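336aa long hypothetical dTDP-glucose 4,6-dehydratase (Pyrococcus horikoshii, PDB 2HUN) binds NAD(+) in a Rossmann fold and probably catalyses the 4,6-dehydration of dTDP-glucose. Local coordinates at the interface of chains A and B. Numbering follows the deposited sequence. Chains: chain A/B, 336aa long hypothetical dTDP-glucose 4,6-dehydratase.

Contact 1: the interface of chains A and B. Residues chain A 107, 111, 114, 165; chain B 95-96, 99.
This patch belongs to the helix-bundle interface of the two chains, the probable dimer contact of this family. A:Tyr107 on helix 96-116 of chain A packs against B:Leu99 on the same helix of chain B. The methyl CD2 of B:Leu99 points at the middle of the A:Tyr107 ring, a CH-pi contact 3.3 Å from the ring centroid. On the opposite face, CG of A:Glu111 lies toward the rim. A chi1 of 165° carries the ring away from its own backbone N. OH of A:Tyr107 then reaches the backbone of B:Glu96, 3.3 Å from CA. B:Pro95 sits beside this pair. CB of B:Pro95 touches CZ2 on the benzo part of the A:Trp165 indole at 3.5 Å. CG of B:Pro95 faces the A:Glu111 carboxylate, 3.7 Å from OE2, and its CD lies 3.6 Å from A:Arg114 NH2. That carboxylate is tied down within chain A. OE1 of A:Glu111 accepts from A:Trp165 NE1 (2.7 Å) and from A:Arg114 NE (2.8 Å), which arrive from opposite faces of the carboxylate plane. OE2 of A:Glu111 uses its syn lone pair for A:Arg114 NH2, at 2.8 Å, completing a side-on salt bridge. An alanine in place of A:Glu111 would probably leave the guanidinium without its charge mate and the indole N-H without this acceptor, setting both free to turn beside B:Pro95. The patch joins helices 96-116 and 150-168 of chain A to the start of helix 96-116 of chain B.

Contact 2: the interface of chains A and B. Residues chain A 168-169; chain B 91-92, 95, 148-150.
A:Thr168 and A:Tyr169 project side by side from the end of helix 150-168 toward two separate backbone carbonyls of chain B. The methyl CG2 of A:Thr168 lies over the centre of the A:Tyr169 ring, 3.4 Å above its plane, and so backs one face of the phenol. The hydroxyl OH of A:Tyr169 donates to O of B:Ile92 at 2.7 Å; the methyl probably steadies the ring. The donor is tilted 19° from the carbonyl plane. B:Pro95 adds an apolar neighbour, its CD 3.7 Å from OH of A:Tyr169. The threonine hydroxyl serves a different carbonyl. With OG1 opposite the carbonyl carbon (chi1 -63°), A:Thr168 donates to O of B:Ser148 over a long 3.2 Å. This donor stands well above the carbonyl plane, 43° out of it. Water 1 also links the two groups and lies 2.8 Å from the B:Ser148 O. On the apolar side, CG2 of A:Thr168 is 3.7 Å from CD of B:Pro150 and 3.8 Å from CG2 of B:Ile92, whose side chain runs obliquely across. The site pins the end of one subunit's helix to the partner's 88-93 helix and to the start of its 150-168 helix, which probably helps hold the dimer of the crystal together.

Contact 3: the interface of chains A and B. Residues chain A 91-92, 148-150; chain B 114, 168-169.
A chi1 of -67° sets OG1 of B:Thr168 opposite its own carbonyl carbon and points the hydroxyl at O of A:Ser148. In B:Tyr169 a chi1 of -54° brings a face of the ring against the B:Thr168 methyl and carries the phenol OH to O of A:Ile92. Both hydroxyls donate across the interface. The bond from B:Thr168 OG1 to A:Ser148 O is 3.0 Å long, and that from B:Tyr169 OH to A:Ile92 O is 2.9 Å. The threonine donor sits above the carbonyl plane, 45° out of it. The tyrosine donor is tilted less. The A:Ile92 carbonyl oxygen in turn lies at the edge of the phenol ring, in its plane. The ring is flanked on both faces by its own chain. CG2 of B:Thr168 lies 3.4 Å above the ring plane, over the centre. NE of B:Arg114 lies on the other face, 3.5 Å above the plane and offset toward the rim. The two flanking groups probably hinder the ring from swinging and help keep OH near the carbonyl. Across the interface, CG2 of B:Thr168 rests 3.7 Å from CD of A:Pro150 and 4.0 Å from CG2 of A:Ile92. Both chain-A side chains cross B:Thr168 at an angle. The patch lies where helix 150-168 of chain B ends. It faces helix 88-93 of chain A and the loop before helix 150-168 of the same chain, which carries A:Tyr151 and A:Lys155, the family's YxxxK motif.

Contact 1: the interface of chains A and B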
# COMPACT_ATOMS: atom_id res chain seq x y z
N TYR A 107 6.43 -4.33 8.18
CA TYR A 107 7.04 -5.46 7.48
C TYR A 107 7.79 -6.34 8.49
O TYR A 107 7.63 -7.56 8.51
CB TYR A 107 8.03 -4.95 6.44
CG TYR A 107 8.99 -6.00 5.89
CD1 TYR A 107 8.58 -6.92 4.93
CD2 TYR A 107 10.31 -6.06 6.35
CE1 TYR A 107 9.46 -7.89 4.43
CE2 TYR A 107 11.20 -7.02 5.86
CZ TYR A 107 10.77 -7.93 4.90
OH TYR A 107 11.65 -8.87 4.40
N GLU A 111 7.12 -10.17 9.50
CA GLU A 111 8.14 -11.20 9.36
C GLU A 111 8.35 -11.95 10.66
O GLU A 111 8.42 -13.18 10.67
CB GLU A 111 9.46 -10.60 8.87
CG GLU A 111 9.52 -10.39 7.35
CD GLU A 111 9.43 -11.71 6.58
OE1 GLU A 111 8.31 -12.18 6.30
OE2 GLU A 111 10.50 -12.27 6.26
N ARG A 114 5.34 -14.36 11.14
CA ARG A 114 5.32 -15.56 10.31
C ARG A 114 6.54 -16.45 10.50
O ARG A 114 6.48 -17.65 10.27
CB ARG A 114 5.15 -15.19 8.82
CG ARG A 114 6.36 -14.54 8.14
CD ARG A 114 7.27 -15.58 7.47
NE ARG A 114 8.36 -14.95 6.73
CZ ARG A 114 9.28 -15.60 6.03
NH1 ARG A 114 9.26 -16.93 5.95
NH2 ARG A 114 10.24 -14.92 5.40
N TRP A 165 0.77 -10.80 3.51
CA TRP A 165 1.42 -11.74 4.42
C TRP A 165 0.40 -12.66 5.09
O TRP A 165 0.65 -13.85 5.28
CB TRP A 165 2.21 -10.97 5.48
CG TRP A 165 3.70 -10.90 5.21
CD1 TRP A 165 4.69 -11.48 5.95
CD2 TRP A 165 4.35 -10.17 4.17
NE1 TRP A 165 5.92 -11.16 5.43
CE2 TRP A 165 5.74 -10.36 4.34
CE3 TRP A 165 3.90 -9.38 3.10
CZ2 TRP A 165 6.69 -9.78 3.48
CZ3 TRP A 165 4.84 -8.80 2.25
CH2 TRP A 165 6.23 -9.01 2.45
N PRO B 95 10.63 -13.09 0.79
CA PRO B 95 10.03 -11.78 0.50
C PRO B 95 10.95 -10.56 0.62
O PRO B 95 10.64 -9.50 0.07
CB PRO B 95 8.87 -11.72 1.49
CG PRO B 95 9.42 -12.44 2.68
CD PRO B 95 10.08 -13.65 2.04
N GLU B 96 12.07 -10.70 1.31
CA GLU B 96 12.97 -9.57 1.47
C GLU B 96 13.38 -8.88 0.17
O GLU B 96 13.28 -7.67 0.06
CB GLU B 96 14.23 -9.98 2.24
CG GLU B 96 15.27 -8.88 2.29
CD GLU B 96 16.54 -9.32 2.97
OE1 GLU B 96 16.94 -10.49 2.79
OE2 GLU B 96 17.16 -8.48 3.66
N LEU B 99 10.53 -6.77 -1.04
CA LEU B 99 10.31 -5.52 -0.32
C LEU B 99 11.30 -4.49 -0.87
O LEU B 99 10.94 -3.36 -1.19
CB LEU B 99 10.57 -5.70 1.18
CG LEU B 99 10.49 -4.42 2.02
CD1 LEU B 99 9.04 -3.98 2.13
CD2 LEU B 99 11.08 -4.65 3.40

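Contact 2: the interface of chains A and B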
# COMPACT_ATOMS: atom_id res chain seq x y z
N THR A 168 -0.47 -15.24 2.50
CA THR A 168 0.70 -16.03 2.15
C THR A 168 1.06 -17.05 3.22
O THR A 168 1.30 -18.22 2.92
CB THR A 168 1.93 -15.13 1.91
OG1 THR A 168 1.68 -14.27 0.80
CG2 THR A 168 3.15 -15.98 1.62
N TYR A 169 1.10 -16.60 4.48
CA TYR A 169 1.49 -17.46 5.59
C TYR A 169 0.36 -17.88 6.53
O TYR A 169 0.60 -18.32 7.65
CB TYR A 169 2.60 -16.77 6.37
CG TYR A 169 3.76 -16.38 5.49
CD1 TYR A 169 4.63 -17.34 4.99
CD2 TYR A 169 3.98 -15.04 5.13
CE1 TYR A 169 5.68 -16.99 4.14
CE2 TYR A 169 5.03 -14.68 4.29
CZ TYR A 169 5.87 -15.66 3.79
OH TYR A 169 6.90 -15.32 2.94
N SER B 91 8.83 -15.08 -4.04
CA SER B 91 8.37 -14.08 -3.07
C SER B 91 7.90 -14.73 -1.77
O SER B 91 8.05 -14.17 -0.69
CB SER B 91 7.23 -13.22 -3.67
OG SER B 91 5.96 -13.85 -3.60
N ILE B 92 7.32 -15.93 -1.87
CA ILE B 92 6.85 -16.63 -0.68
C ILE B 92 8.07 -17.19 0.07
O ILE B 92 8.15 -17.12 1.30
CB ILE B 92 5.89 -17.79 -1.05
CG1 ILE B 92 4.64 -17.23 -1.73
CG2 ILE B 92 5.51 -18.58 0.20
CD1 ILE B 92 3.70 -18.29 -2.28
N PRO B 95 10.63 -13.09 0.79
CA PRO B 95 10.03 -11.78 0.50
C PRO B 95 10.95 -10.56 0.62
O PRO B 95 10.64 -9.50 0.07
CB PRO B 95 8.87 -11.72 1.49
CG PRO B 95 9.42 -12.44 2.68
CD PRO B 95 10.08 -13.65 2.04
N SER B 148 -2.42 -11.53 -2.57
CA SER B 148 -2.33 -12.80 -1.88
C SER B 148 -0.92 -13.38 -1.76
O SER B 148 -0.75 -14.48 -1.26
CB SER B 148 -3.25 -13.83 -2.54
OG SER B 148 -2.82 -14.11 -3.85
N SER B 149 0.09 -12.64 -2.23
CA SER B 149 1.47 -13.11 -2.12
C SER B 149 2.37 -11.92 -1.80
O SER B 149 1.96 -10.76 -1.92
CB SER B 149 1.95 -13.74 -3.42
OG SER B 149 2.18 -12.77 -4.43
N PRO B 150 3.62 -12.19 -1.36
CA PRO B 150 4.52 -11.08 -1.04
C PRO B 150 4.78 -10.26 -2.30
O PRO B 150 4.93 -9.03 -2.25
CB PRO B 150 5.76 -11.79 -0.52
CG PRO B 150 5.18 -12.98 0.18
CD PRO B 150 4.16 -13.46 -0.84
O HOH W 1 1.17 -16.49 -1.56

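Contact 3: the interface of chains A and B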
# COMPACT_ATOMS: atom_id res chain seq x y z
N SER A 91 5.71 14.44 7.30
CA SER A 91 5.85 13.38 6.29
C SER A 91 6.16 13.98 4.92
O SER A 91 6.80 13.34 4.09
CB SER A 91 4.59 12.50 6.23
OG SER A 91 3.49 13.15 5.60
N ILE A 92 5.71 15.21 4.69
CA ILE A 92 5.96 15.88 3.42
C ILE A 92 7.41 16.37 3.34
O ILE A 92 8.01 16.36 2.27
CB ILE A 92 5.00 17.07 3.23
CG1 ILE A 92 3.56 16.55 3.19
CG2 ILE A 92 5.34 17.84 1.95
CD1 ILE A 92 2.50 17.63 3.13
N SER A 148 -3.10 10.96 0.12
CA SER A 148 -2.65 12.24 -0.41
C SER A 148 -1.38 12.78 0.24
O SER A 148 -0.97 13.89 -0.06
CB SER A 148 -3.76 13.29 -0.30
OG SER A 148 -4.03 13.60 1.06
N SER A 149 -0.77 12.00 1.13
CA SER A 149 0.46 12.44 1.79
C SER A 149 1.37 11.24 2.01
O SER A 149 0.92 10.10 1.97
CB SER A 149 0.16 13.11 3.14
OG SER A 149 -0.24 12.16 4.12
N PRO A 150 2.68 11.48 2.23
CA PRO A 150 3.59 10.35 2.45
C PRO A 150 3.15 9.58 3.69
O PRO A 150 3.32 8.37 3.77
CB PRO A 150 4.94 11.03 2.64
CG PRO A 150 4.83 12.23 1.74
CD PRO A 150 3.43 12.74 2.07
N ARG B 114 10.64 13.53 -7.44
CA ARG B 114 10.18 14.70 -6.69
C ARG B 114 11.31 15.69 -6.40
O ARG B 114 11.08 16.90 -6.37
CB ARG B 114 9.55 14.28 -5.36
CG ARG B 114 10.50 13.48 -4.47
CD ARG B 114 10.25 13.65 -2.97
NE ARG B 114 10.54 14.99 -2.49
CZ ARG B 114 10.94 15.28 -1.25
NH1 ARG B 114 11.10 14.33 -0.34
NH2 ARG B 114 11.15 16.55 -0.90
N THR B 168 1.19 14.52 -3.32
CA THR B 168 1.98 15.31 -2.39
C THR B 168 2.89 16.31 -3.10
O THR B 168 2.91 17.49 -2.74
CB THR B 168 2.84 14.41 -1.47
OG1 THR B 168 1.97 13.66 -0.60
CG2 THR B 168 3.79 15.25 -0.62
N TYR B 169 3.63 15.84 -4.10
CA TYR B 169 4.57 16.69 -4.82
C TYR B 169 4.10 17.13 -6.20
O TYR B 169 4.90 17.59 -7.02
CB TYR B 169 5.92 15.97 -4.91
CG TYR B 169 6.43 15.53 -3.55
CD1 TYR B 169 6.87 16.46 -2.62
CD2 TYR B 169 6.42 14.18 -3.19
CE1 TYR B 169 7.30 16.07 -1.35
CE2 TYR B 169 6.84 13.78 -1.92
CZ TYR B 169 7.28 14.73 -1.01
OH TYR B 169 7.70 14.34 0.25

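Contact 1 and contact 2 adjoin, with the centres of their C-alpha atoms about 7 Å apart, and share B:Pro95. Contact 3 lies about 25 Å from contact 1 and about 28 Å from contact 2. Its core repeats contact 2 with the chains exchanged, though A:Arg114 and B:Arg114 are placed differently. The two mark opposite ends of a two-fold symmetric interface. Helices 96-116 and 150-168 of each chain run between them, as in the four-helix bundle dimers of this family. Contact 1 supplies apolar packing beside the hydrogen-bonded end at contact 2. Fastening at both ends fits a stable dimer, the probable biological form.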